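Local structure of choline kinase (Cryptosporidium parvum, 3MES) at residues P196-R201 / A290-G295; A265-Q270 / G295-N300; P315-K320 / T392-T397. The protein probably transfers phosphate from ATP to choline, and perhaps to ethanolamine, in a magnesium-dependent kinase reaction. All blocks are in the same frame, centred on the assembly; numbering follows the deposited sequence.

Contact 1 (P196-R201 / A290-G295); sequences PILFKR and AINFAG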
loop_
_atom_site.group_PDB
_atom_site.type_symbol
_atom_site.label_atom_id
_atom_site.label_comp_id
_atom_site.label_asym_id
_atom_site.label_seq_id
_atom_site.Cartn_x
_atom_site.Cartn_y
_atom_site.Cartn_z
ATOM N N PRO B 196 -19.902 11.754 -16.836
ATOM C CA PRO B 196 -18.705 12.415 -16.336
ATOM C C PRO B 196 -19.008 13.869 -15.988
ATOM O O PRO B 196 -19.897 14.476 -16.583
ATOM C CB PRO B 196 -17.737 12.338 -17.521
ATOM C CG PRO B 196 -18.602 12.142 -18.718
ATOM C CD PRO B 196 -19.758 11.325 -18.237
ATOM N N ILE B 197 -18.269 14.421 -15.034
ATOM C CA ILE B 197 -18.559 15.756 -14.533
ATOM C C ILE B 197 -17.609 16.814 -15.090
ATOM O O ILE B 197 -17.845 18.012 -14.934
ATOM C CB ILE B 197 -18.491 15.782 -12.995
ATOM C CG1 ILE B 197 -19.165 17.040 -12.446
ATOM C CG2 ILE B 197 -17.043 15.666 -12.525
ATOM C CD1 ILE B 197 -19.333 17.030 -10.948
ATOM N N LEU B 198 -16.544 16.367 -15.749
ATOM C CA LEU B 198 -15.451 17.258 -16.127
ATOM C C LEU B 198 -15.893 18.507 -16.888
ATOM O O LEU B 198 -15.417 19.607 -16.610
ATOM C CB LEU B 198 -14.364 16.506 -16.905
ATOM C CG LEU B 198 -14.658 16.013 -18.321
ATOM C CD1 LEU B 198 -13.365 15.598 -18.999
ATOM C CD2 LEU B 198 -15.657 14.867 -18.311
ATOM N N PHE B 199 -16.804 18.339 -17.843
ATOM C CA PHE B 199 -17.277 19.468 -18.639
ATOM C C PHE B 199 -18.320 20.303 -17.903
ATOM O O PHE B 199 -18.197 21.524 -17.817
ATOM C CB PHE B 199 -17.815 18.992 -19.985
ATOM C CG PHE B 199 -16.805 18.243 -20.803
ATOM C CD1 PHE B 199 -15.644 18.865 -21.229
ATOM C CD2 PHE B 199 -17.014 16.918 -21.146
ATOM C CE1 PHE B 199 -14.710 18.181 -21.982
ATOM C CE2 PHE B 199 -16.083 16.228 -21.901
ATOM C CZ PHE B 199 -14.929 16.861 -22.318
ATOM N N LYS B 200 -19.347 19.646 -17.378
ATOM C CA LYS B 200 -20.378 20.337 -16.613
ATOM C C LYS B 200 -19.745 21.250 -15.573
ATOM O O LYS B 200 -20.064 22.437 -15.492
ATOM C CB LYS B 200 -21.293 19.330 -15.915
ATOM C CG LYS B 200 -21.924 18.312 -16.842
ATOM C CD LYS B 200 -22.779 17.330 -16.060
ATOM C CE LYS B 200 -23.234 16.176 -16.937
ATOM N NZ LYS B 200 -24.089 15.220 -16.182
ATOM N N ARG B 201 -18.849 20.682 -14.776
ATOM C CA ARG B 201 -18.195 21.422 -13.703
ATOM C C ARG B 201 -17.446 22.638 -14.239
ATOM O O ARG B 201 -17.515 23.721 -13.657
ATOM C CB ARG B 201 -17.250 20.503 -12.925
ATOM C CG ARG B 201 -16.444 21.190 -11.839
ATOM C CD ARG B 201 -15.878 20.175 -10.863
ATOM N NE ARG B 201 -16.928 19.572 -10.046
ATOM C CZ ARG B 201 -16.747 18.530 -9.240
ATOM N NH1 ARG B 201 -15.555 17.959 -9.140
ATOM N NH2 ARG B 201 -17.764 18.056 -8.535
ATOM N N ALA B 290 -17.239 12.467 -7.889
ATOM C CA ALA B 290 -18.363 12.192 -8.777
ATOM C C ALA B 290 -17.859 11.401 -9.981
ATOM O O ALA B 290 -16.657 11.373 -10.252
ATOM C CB ALA B 290 -19.012 13.490 -9.227
ATOM N N ILE B 291 -18.770 10.754 -10.700
ATOM C CA ILE B 291 -18.369 10.002 -11.879
ATOM C C ILE B 291 -17.578 10.905 -12.817
ATOM O O ILE B 291 -17.878 12.092 -12.950
ATOM C CB ILE B 291 -19.574 9.414 -12.636
ATOM C CG1 ILE B 291 -20.342 8.442 -11.739
ATOM C CG2 ILE B 291 -19.107 8.708 -13.904
ATOM C CD1 ILE B 291 -19.566 7.190 -11.395
ATOM N N ASN B 292 -16.568 10.336 -13.467
ATOM C CA ASN B 292 -15.696 11.105 -14.342
ATOM C C ASN B 292 -14.751 10.175 -15.089
ATOM O O ASN B 292 -14.609 9.004 -14.727
ATOM C CB ASN B 292 -14.897 12.119 -13.516
ATOM C CG ASN B 292 -14.214 13.173 -14.374
ATOM O OD1 ASN B 292 -14.401 13.225 -15.589
ATOM N ND2 ASN B 292 -13.418 14.026 -13.735
ATOM N N PHE B 293 -14.115 10.689 -16.138
ATOM C CA PHE B 293 -13.122 9.915 -16.869
ATOM C C PHE B 293 -11.957 9.559 -15.952
ATOM O O PHE B 293 -11.389 10.431 -15.297
ATOM C CB PHE B 293 -12.614 10.687 -18.094
ATOM C CG PHE B 293 -13.585 10.715 -19.245
ATOM C CD1 PHE B 293 -14.096 9.540 -19.769
ATOM C CD2 PHE B 293 -13.971 11.916 -19.815
ATOM C CE1 PHE B 293 -14.987 9.562 -20.834
ATOM C CE2 PHE B 293 -14.857 11.946 -20.879
ATOM C CZ PHE B 293 -15.364 10.769 -21.390
ATOM N N ALA B 294 -11.606 8.277 -15.903
ATOM C CA ALA B 294 -10.493 7.827 -15.071
ATOM C C ALA B 294 -9.254 8.687 -15.289
ATOM O O ALA B 294 -8.564 9.045 -14.337
ATOM C CB ALA B 294 -10.178 6.362 -15.347
ATOM N N GLY B 295 -8.980 9.019 -16.550
ATOM C CA GLY B 295 -7.812 9.822 -16.903
ATOM C C GLY B 295 -7.831 11.209 -16.287
ATOM O O GLY B 295 -6.784 11.777 -15.973
#

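Contact 2 (A265-Q270 / G295-N300); sequences AHNDLQ and GADIAN. With PT3 (N-propyl-tartramic acid), chain L; DME (decamethonium ion), chain K.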
loop_
_atom_site.group_PDB
_atom_site.type_symbol
_atom_site.label_atom_id
_atom_site.label_comp_id
_atom_site.label_asym_id
_atom_site.label_seq_id
_atom_site.Cartn_x
_atom_site.Cartn_y
_atom_site.Cartn_z
ATOM N N ALA B 265 -14.627 9.086 -9.432
ATOM C CA ALA B 265 -13.350 9.740 -9.185
ATOM C C ALA B 265 -13.345 10.558 -7.899
ATOM O O ALA B 265 -14.387 11.027 -7.444
ATOM C CB ALA B 265 -12.979 10.615 -10.367
ATOM N N HIS B 266 -12.159 10.718 -7.322
ATOM C CA HIS B 266 -11.968 11.580 -6.166
ATOM C C HIS B 266 -12.032 13.041 -6.604
ATOM O O HIS B 266 -12.729 13.854 -5.991
ATOM C CB HIS B 266 -10.618 11.291 -5.510
ATOM C CG HIS B 266 -10.390 12.050 -4.240
ATOM N ND1 HIS B 266 -9.955 13.359 -4.223
ATOM C CD2 HIS B 266 -10.535 11.684 -2.945
ATOM C CE1 HIS B 266 -9.841 13.766 -2.971
ATOM N NE2 HIS B 266 -10.187 12.769 -2.176
ATOM N N ASN B 267 -11.287 13.361 -7.660
ATOM C CA ASN B 267 -11.358 14.671 -8.309
ATOM C C ASN B 267 -10.563 15.788 -7.629
ATOM O O ASN B 267 -10.595 16.936 -8.069
ATOM C CB ASN B 267 -12.816 15.095 -8.504
ATOM C CG ASN B 267 -13.492 14.348 -9.643
ATOM O OD1 ASN B 267 -12.861 14.032 -10.651
ATOM N ND2 ASN B 267 -14.781 14.066 -9.487
ATOM N N ASP B 268 -9.844 15.451 -6.564
ATOM C CA ASP B 268 -9.066 16.442 -5.832
ATOM C C ASP B 268 -8.016 15.744 -4.989
ATOM O O ASP B 268 -7.693 16.189 -3.884
ATOM C CB ASP B 268 -9.982 17.278 -4.931
ATOM C CG ASP B 268 -9.241 18.398 -4.215
ATOM O OD1 ASP B 268 -8.259 18.927 -4.776
ATOM O OD2 ASP B 268 -9.652 18.758 -3.090
ATOM N N LEU B 269 -7.488 14.642 -5.507
ATOM C CA LEU B 269 -6.550 13.833 -4.744
ATOM C C LEU B 269 -5.170 14.477 -4.701
ATOM O O LEU B 269 -4.242 14.027 -5.369
ATOM C CB LEU B 269 -6.467 12.413 -5.307
ATOM C CG LEU B 269 -5.845 11.371 -4.372
ATOM C CD1 LEU B 269 -6.574 11.344 -3.034
ATOM C CD2 LEU B 269 -5.847 9.994 -5.014
ATOM N N GLN B 270 -5.053 15.539 -3.910
ATOM C CA GLN B 270 -3.780 16.227 -3.706
ATOM C C GLN B 270 -3.104 15.725 -2.426
ATOM O O GLN B 270 -3.726 15.027 -1.626
ATOM C CB GLN B 270 -3.995 17.749 -3.700
ATOM C CG GLN B 270 -3.116 18.537 -2.746
ATOM C CD GLN B 270 -3.909 19.161 -1.611
ATOM O OE1 GLN B 270 -5.137 19.205 -1.650
ATOM N NE2 GLN B 270 -3.209 19.657 -0.601
ATOM N N GLY B 295 -8.980 9.019 -16.550
ATOM C CA GLY B 295 -7.812 9.822 -16.903
ATOM C C GLY B 295 -7.831 11.209 -16.287
ATOM O O GLY B 295 -6.784 11.777 -15.973
ATOM N N ALA B 296 -9.026 11.763 -16.119
ATOM C CA ALA B 296 -9.165 13.067 -15.488
ATOM C C ALA B 296 -8.619 13.028 -14.064
ATOM O O ALA B 296 -7.819 13.880 -13.671
ATOM C CB ALA B 296 -10.623 13.507 -15.492
ATOM N N ASP B 297 -9.045 12.027 -13.300
ATOM C CA ASP B 297 -8.658 11.920 -11.899
ATOM C C ASP B 297 -7.159 11.689 -11.746
ATOM O O ASP B 297 -6.514 12.274 -10.873
ATOM C CB ASP B 297 -9.435 10.796 -11.210
ATOM C CG ASP B 297 -9.666 11.071 -9.739
ATOM O OD1 ASP B 297 -9.504 12.238 -9.326
ATOM O OD2 ASP B 297 -10.016 10.129 -8.996
ATOM N N ILE B 298 -6.609 10.830 -12.598
ATOM C CA ILE B 298 -5.187 10.512 -12.542
ATOM C C ILE B 298 -4.330 11.706 -12.958
ATOM O O ILE B 298 -3.351 12.042 -12.287
ATOM C CB ILE B 298 -4.848 9.281 -13.414
ATOM C CG1 ILE B 298 -5.576 8.042 -12.885
ATOM C CG2 ILE B 298 -3.344 9.044 -13.441
ATOM C CD1 ILE B 298 -5.510 6.839 -13.809
ATOM N N ALA B 299 -4.701 12.352 -14.058
ATOM C CA ALA B 299 -3.967 13.520 -14.538
ATOM C C ALA B 299 -3.958 14.639 -13.500
ATOM O O ALA B 299 -2.974 15.372 -13.372
ATOM C CB ALA B 299 -4.544 14.014 -15.860
ATOM N N ASN B 300 -5.052 14.772 -12.756
ATOM C CA ASN B 300 -5.115 15.775 -11.695
ATOM C C ASN B 300 -4.114 15.484 -10.587
ATOM O O ASN B 300 -3.449 16.387 -10.086
ATOM C CB ASN B 300 -6.516 15.881 -11.099
ATOM C CG ASN B 300 -6.612 16.973 -10.052
ATOM O OD1 ASN B 300 -6.654 18.160 -10.378
ATOM N ND2 ASN B 300 -6.637 16.579 -8.785
HETATM O O1 PT3 L . -11.079 20.691 0.282
HETATM O O11 PT3 L . -12.088 22.682 0.215
HETATM C C1 PT3 L . -11.082 21.939 0.197
HETATM C C2 PT3 L . -9.721 22.609 0.033
HETATM O O2 PT3 L . -9.853 24.033 0.034
HETATM C C3 PT3 L . -9.129 22.136 -1.291
HETATM O O3 PT3 L . -8.865 23.254 -2.141
HETATM C C4 PT3 L . -7.841 21.392 -0.976
HETATM O O41 PT3 L . -7.497 20.420 -1.644
HETATM N N4 PT3 L . -7.176 21.863 0.077
HETATM C C41 PT3 L . -5.919 21.259 0.542
HETATM C C42 PT3 L . -5.187 22.233 1.468
HETATM C C43 PT3 L . -3.806 22.581 0.911
HETATM N N1 DME K . -2.420 24.353 4.550
HETATM C C2 DME K . -3.278 25.534 4.359
HETATM C C3 DME K . -4.341 25.238 3.296
HETATM C C4 DME K . -4.992 26.532 2.794
HETATM C C5 DME K . -6.102 26.244 1.776
HETATM C C6 DME K . -5.529 25.712 0.457
HETATM C C7 DME K . -5.796 26.681 -0.700
HETATM C C8 DME K . -6.619 26.014 -1.804
HETATM C C9 DME K . -5.726 25.416 -2.892
HETATM C C10 DME K . -6.256 24.053 -3.346
HETATM C C11 DME K . -5.994 23.831 -4.836
HETATM N N12 DME K . -6.591 22.557 -5.269
HETATM C C13 DME K . -1.032 24.780 4.793
HETATM C C14 DME K . -2.906 23.584 5.707
HETATM C C15 DME K . -2.463 23.513 3.342
HETATM C C16 DME K . -6.053 21.449 -4.466
HETATM C C17 DME K . -8.050 22.623 -5.093
HETATM C C18 DME K . -6.262 22.329 -6.686
HETATM O O HOH W 1 -6.624 18.562 -6.555
HETATM O O HOH W 2 -7.261 13.889 -8.578
#

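Contact 3 (P315-K320 / T392-T397); sequences PYFKFK and TEYANT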
loop_
_atom_site.group_PDB
_atom_site.type_symbol
_atom_site.label_atom_id
_atom_site.label_comp_id
_atom_site.label_asym_id
_atom_site.label_seq_id
_atom_site.Cartn_x
_atom_site.Cartn_y
_atom_site.Cartn_z
ATOM N N PRO B 315 2.750 34.185 -2.540
ATOM C CA PRO B 315 1.305 33.989 -2.629
ATOM C C PRO B 315 0.800 32.816 -1.789
ATOM O O PRO B 315 -0.380 32.475 -1.859
ATOM C CB PRO B 315 1.092 33.695 -4.114
ATOM C CG PRO B 315 2.349 33.021 -4.534
ATOM C CD PRO B 315 3.455 33.636 -3.714
ATOM N N TYR B 316 1.687 32.203 -1.012
ATOM C CA TYR B 316 1.302 31.118 -0.109
ATOM C C TYR B 316 1.147 29.781 -0.828
ATOM O O TYR B 316 0.339 28.937 -0.441
ATOM C CB TYR B 316 0.034 31.483 0.667
ATOM C CG TYR B 316 0.179 32.779 1.430
ATOM C CD1 TYR B 316 1.100 32.894 2.463
ATOM C CD2 TYR B 316 -0.585 33.891 1.105
ATOM C CE1 TYR B 316 1.251 34.078 3.157
ATOM C CE2 TYR B 316 -0.443 35.080 1.796
ATOM C CZ TYR B 316 0.477 35.165 2.821
ATOM O OH TYR B 316 0.624 36.343 3.515
ATOM N N PHE B 317 1.935 29.606 -1.882
ATOM C CA PHE B 317 2.050 28.335 -2.574
ATOM C C PHE B 317 3.250 28.418 -3.507
ATOM O O PHE B 317 3.530 29.475 -4.070
ATOM C CB PHE B 317 0.775 28.017 -3.362
ATOM C CG PHE B 317 0.603 28.851 -4.601
ATOM C CD1 PHE B 317 1.281 28.533 -5.766
ATOM C CD2 PHE B 317 -0.238 29.953 -4.600
ATOM C CE1 PHE B 317 1.128 29.294 -6.905
ATOM C CE2 PHE B 317 -0.396 30.721 -5.738
ATOM C CZ PHE B 317 0.288 30.390 -6.893
ATOM N N LYS B 318 3.970 27.310 -3.648
ATOM C CA LYS B 318 5.100 27.246 -4.565
ATOM C C LYS B 318 4.771 26.294 -5.699
ATOM O O LYS B 318 4.046 25.314 -5.509
ATOM C CB LYS B 318 6.361 26.752 -3.854
ATOM C CG LYS B 318 6.678 27.442 -2.540
ATOM C CD LYS B 318 7.833 26.734 -1.847
ATOM C CE LYS B 318 8.025 27.231 -0.426
ATOM N NZ LYS B 318 8.931 26.331 0.341
ATOM N N PHE B 319 5.308 26.579 -6.879
ATOM C CA PHE B 319 5.085 25.727 -8.035
ATOM C C PHE B 319 6.390 25.443 -8.763
ATOM O O PHE B 319 7.272 26.297 -8.839
ATOM C CB PHE B 319 4.072 26.365 -8.990
ATOM C CG PHE B 319 4.550 27.643 -9.623
ATOM C CD1 PHE B 319 5.199 27.625 -10.849
ATOM C CD2 PHE B 319 4.346 28.861 -8.997
ATOM C CE1 PHE B 319 5.639 28.798 -11.436
ATOM C CE2 PHE B 319 4.781 30.039 -9.580
ATOM C CZ PHE B 319 5.430 30.006 -10.802
ATOM N N LYS B 320 6.511 24.228 -9.285
ATOM C CA LYS B 320 7.656 23.864 -10.107
ATOM C C LYS B 320 7.219 22.955 -11.249
ATOM O O LYS B 320 7.010 21.756 -11.069
ATOM C CB LYS B 320 8.758 23.222 -9.262
ATOM C CG LYS B 320 9.658 24.241 -8.572
ATOM C CD LYS B 320 10.505 23.609 -7.476
ATOM C CE LYS B 320 9.651 23.204 -6.282
ATOM N NZ LYS B 320 10.474 22.659 -5.164
ATOM N N THR B 392 -6.094 34.537 -6.756
ATOM C CA THR B 392 -5.934 35.150 -8.076
ATOM C C THR B 392 -4.602 34.766 -8.710
ATOM O O THR B 392 -4.541 34.424 -9.891
ATOM C CB THR B 392 -6.029 36.686 -8.014
ATOM O OG1 THR B 392 -7.300 37.072 -7.476
ATOM C CG2 THR B 392 -5.882 37.276 -9.403
ATOM N N GLU B 393 -3.535 34.827 -7.922
ATOM C CA GLU B 393 -2.214 34.466 -8.418
ATOM C C GLU B 393 -2.158 32.980 -8.749
ATOM O O GLU B 393 -1.486 32.572 -9.698
ATOM C CB GLU B 393 -1.131 34.824 -7.397
ATOM C CG GLU B 393 0.287 34.660 -7.925
ATOM C CD GLU B 393 0.533 35.469 -9.184
ATOM O OE1 GLU B 393 -0.113 36.528 -9.347
ATOM O OE2 GLU B 393 1.368 35.048 -10.011
ATOM N N TYR B 394 -2.866 32.170 -7.966
ATOM C CA TYR B 394 -2.891 30.731 -8.200
ATOM C C TYR B 394 -3.613 30.397 -9.498
ATOM O O TYR B 394 -3.212 29.489 -10.223
ATOM C CB TYR B 394 -3.542 29.985 -7.033
ATOM C CG TYR B 394 -3.622 28.492 -7.258
ATOM C CD1 TYR B 394 -2.480 27.704 -7.219
ATOM C CD2 TYR B 394 -4.836 27.872 -7.518
ATOM C CE1 TYR B 394 -2.543 26.343 -7.430
ATOM C CE2 TYR B 394 -4.910 26.509 -7.727
ATOM C CZ TYR B 394 -3.760 25.749 -7.682
ATOM O OH TYR B 394 -3.826 24.392 -7.888
ATOM N N ALA B 395 -4.680 31.135 -9.782
ATOM C CA ALA B 395 -5.429 30.951 -11.017
ATOM C C ALA B 395 -4.559 31.314 -12.217
ATOM O O ALA B 395 -4.510 30.582 -13.205
ATOM C CB ALA B 395 -6.695 31.787 -10.998
ATOM N N ASN B 396 -3.873 32.449 -12.121
ATOM C CA ASN B 396 -2.939 32.872 -13.157
ATOM C C ASN B 396 -1.946 31.766 -13.478
ATOM O O ASN B 396 -1.583 31.553 -14.634
ATOM C CB ASN B 396 -2.173 34.119 -12.710
ATOM C CG ASN B 396 -3.002 35.381 -12.803
ATOM O OD1 ASN B 396 -2.621 36.426 -12.276
ATOM N ND2 ASN B 396 -4.142 35.294 -13.479
ATOM N N THR B 397 -1.511 31.062 -12.440
ATOM C CA THR B 397 -0.528 30.001 -12.599
ATOM C C THR B 397 -1.115 28.798 -13.334
ATOM O O THR B 397 -0.537 28.320 -14.313
ATOM C CB THR B 397 0.055 29.569 -11.241
ATOM O OG1 THR B 397 0.596 30.716 -10.574
ATOM C CG2 THR B 397 1.155 28.538 -11.431
#

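Contact 1 (P196-R201 / A290-G295)
Leu-198 and Pro-196 meet the ring of Phe-293 from two directions. CB of Pro-196 sits over one face, while CD1 of Leu-198 lies in the ring plane, 3.8 Å from Phe-293 CD2. Its other methyl, CD2, comes at the ring obliquely and also stands 3.4 Å from Asn-292 OD1. This branch gets there because CG is turned between the backbone N and the carbonyl carbon (chi1 70°). Further up the strand, CD1 of the extended Ile-197 ends 3.9 Å from Ala-290 CB.

The backbones add little polar grip: Ile-197 N gives a weak bond to Ile-291 O (3.1 Å, 120° at the hydrogen), and Pro-196 CA makes a C-H...O contact with that same oxygen.

The Asn-292 amide is held at both ends: OD1 accepts from Phe-293 N at 2.6 Å, the donor lying 46° out of the amide carbonyl plane, and ND2 is bonded to Asn-267 OD1. On the helix side, the guanidinium of Arg-201 lies over Ile-197 CG1 and bonds Tyr-288 O through NH1. The arrangement sets the start of helix 198-214 against strand 290-293, partner of strand 262-265 in the kinase-like C-terminal lobe.

Contact 2 (A265-Q270 / G295-N300)
Asp-297 spreads its carboxylate across two consecutive backbone amides: OD2 accepts from His-266 N at 2.8 Å and OD1 from Asn-267 N at 2.7 Å. Both donors stand above the carboxylate plane, by 42° and 37°. OD2 has a further partner in His-179 NE2, and OD1 takes a bond from a water 2.9 Å away. That water in turn accepts from Leu-269 N and, at 2.8 Å, from Asn-300 ND2, so it joins one helix turn to the loop where the direct Asn-300 ND2 to Leu-269 N distance is 3.9 Å. The other end of the Asn-300 amide, OD1, is held by Ser-367 and Trp-371.

Inside the loop, Asp-268 N donates to His-266 ND1 close to the imidazole plane, and His-266 NE2 bonds Ile-284 O, so both ring nitrogens fix its rotation. Leu-269 CD1 rests over the centre of that ring, 3.9 Å above its plane. Packing around the carboxylate is close, with Ala-265 CB 3.3 Å from Asp-297 OD2. An aspartate of a helix gripping the backbone of a His-x-Asp loop recalls protein kinases; here the loop carries Asp-268 into the pocket occupied by decamethonium and N-propyl-tartramic acid.

Contact 3 (P315-K320 / T392-T397)
Aromatic contacts dominate, and the Phe-317 ring is at their centre. Tyr-394 turns an edge toward one face of it, a T-shaped pair with centroids 5.1 Å apart and planes at 85°. CD1 of the tyrosine is the atom above the middle of the phenylalanine ring, while Pro-315 CG lies over the opposite face, offset toward the rim. Phe-317 is thus held between its own segment and the helix. Its chi1 of 73° places CG between the backbone N and the carbonyl carbon and sends the ring at the helix, where CE2 comes within 3.5 Å of Tyr-394 CB.

Two residues on, Phe-319 makes a CH-pi contact. CG2 of Thr-397 stands over the face of Phe-319, 4.0 Å from the ring centroid and 14° off the normal.

Together these contacts set the short strand 318-319, antiparallel to strand 307-308, and the loop before it against helix 391-411 in the C-terminal lobe. Tyr-394 belongs to the decamethonium pocket, and its hydroxyl is hydrogen-bonded to Arg-398 and Tyr-309.

Polar groups meet the Phe-317 rim near its plane. Thr-397 OG1 is 3.7 Å from CZ of Phe-317, and Glu-393 O is 4.0 Å from that CZ. The two oxygens are themselves linked, the threonine hydroxyl donating to Glu-393 O at 2.9 Å within the helix. The hydroxyl is thus tied back onto the preceding turn; Thr-397 N reaches the same oxygen from the opposite face of its plane, so two bonds grip it.

At the upstream end the contact is aliphatic: Pro-315 CB lies 4.0 Å from Glu-393 CG.

In the fold
Contacts 1 and 2 adjoin, with centres about 9 Å apart. They share Gly-295 in helix 294-303, and the backbone pair Ala-290 O to Ala-265 N, 3.2 Å apart, probably adds a hydrogen bond between them. Contact 3 stands apart, its centre about 24 Å from that of contact 1 and 19 Å from that of contact 2, with nearest atoms about 7 Å from the latter. Contacts 2 and 3 nevertheless line one pocket: Asp-268 OD1 lies 3.4 Å from decamethonium C16, and the Tyr-394 side chain is about 3 Å from the same ligand. Both also come near the magnesium ligand Glu-304, with the Asn-300 and Tyr-394 side chains each about 5 Å from its side chain.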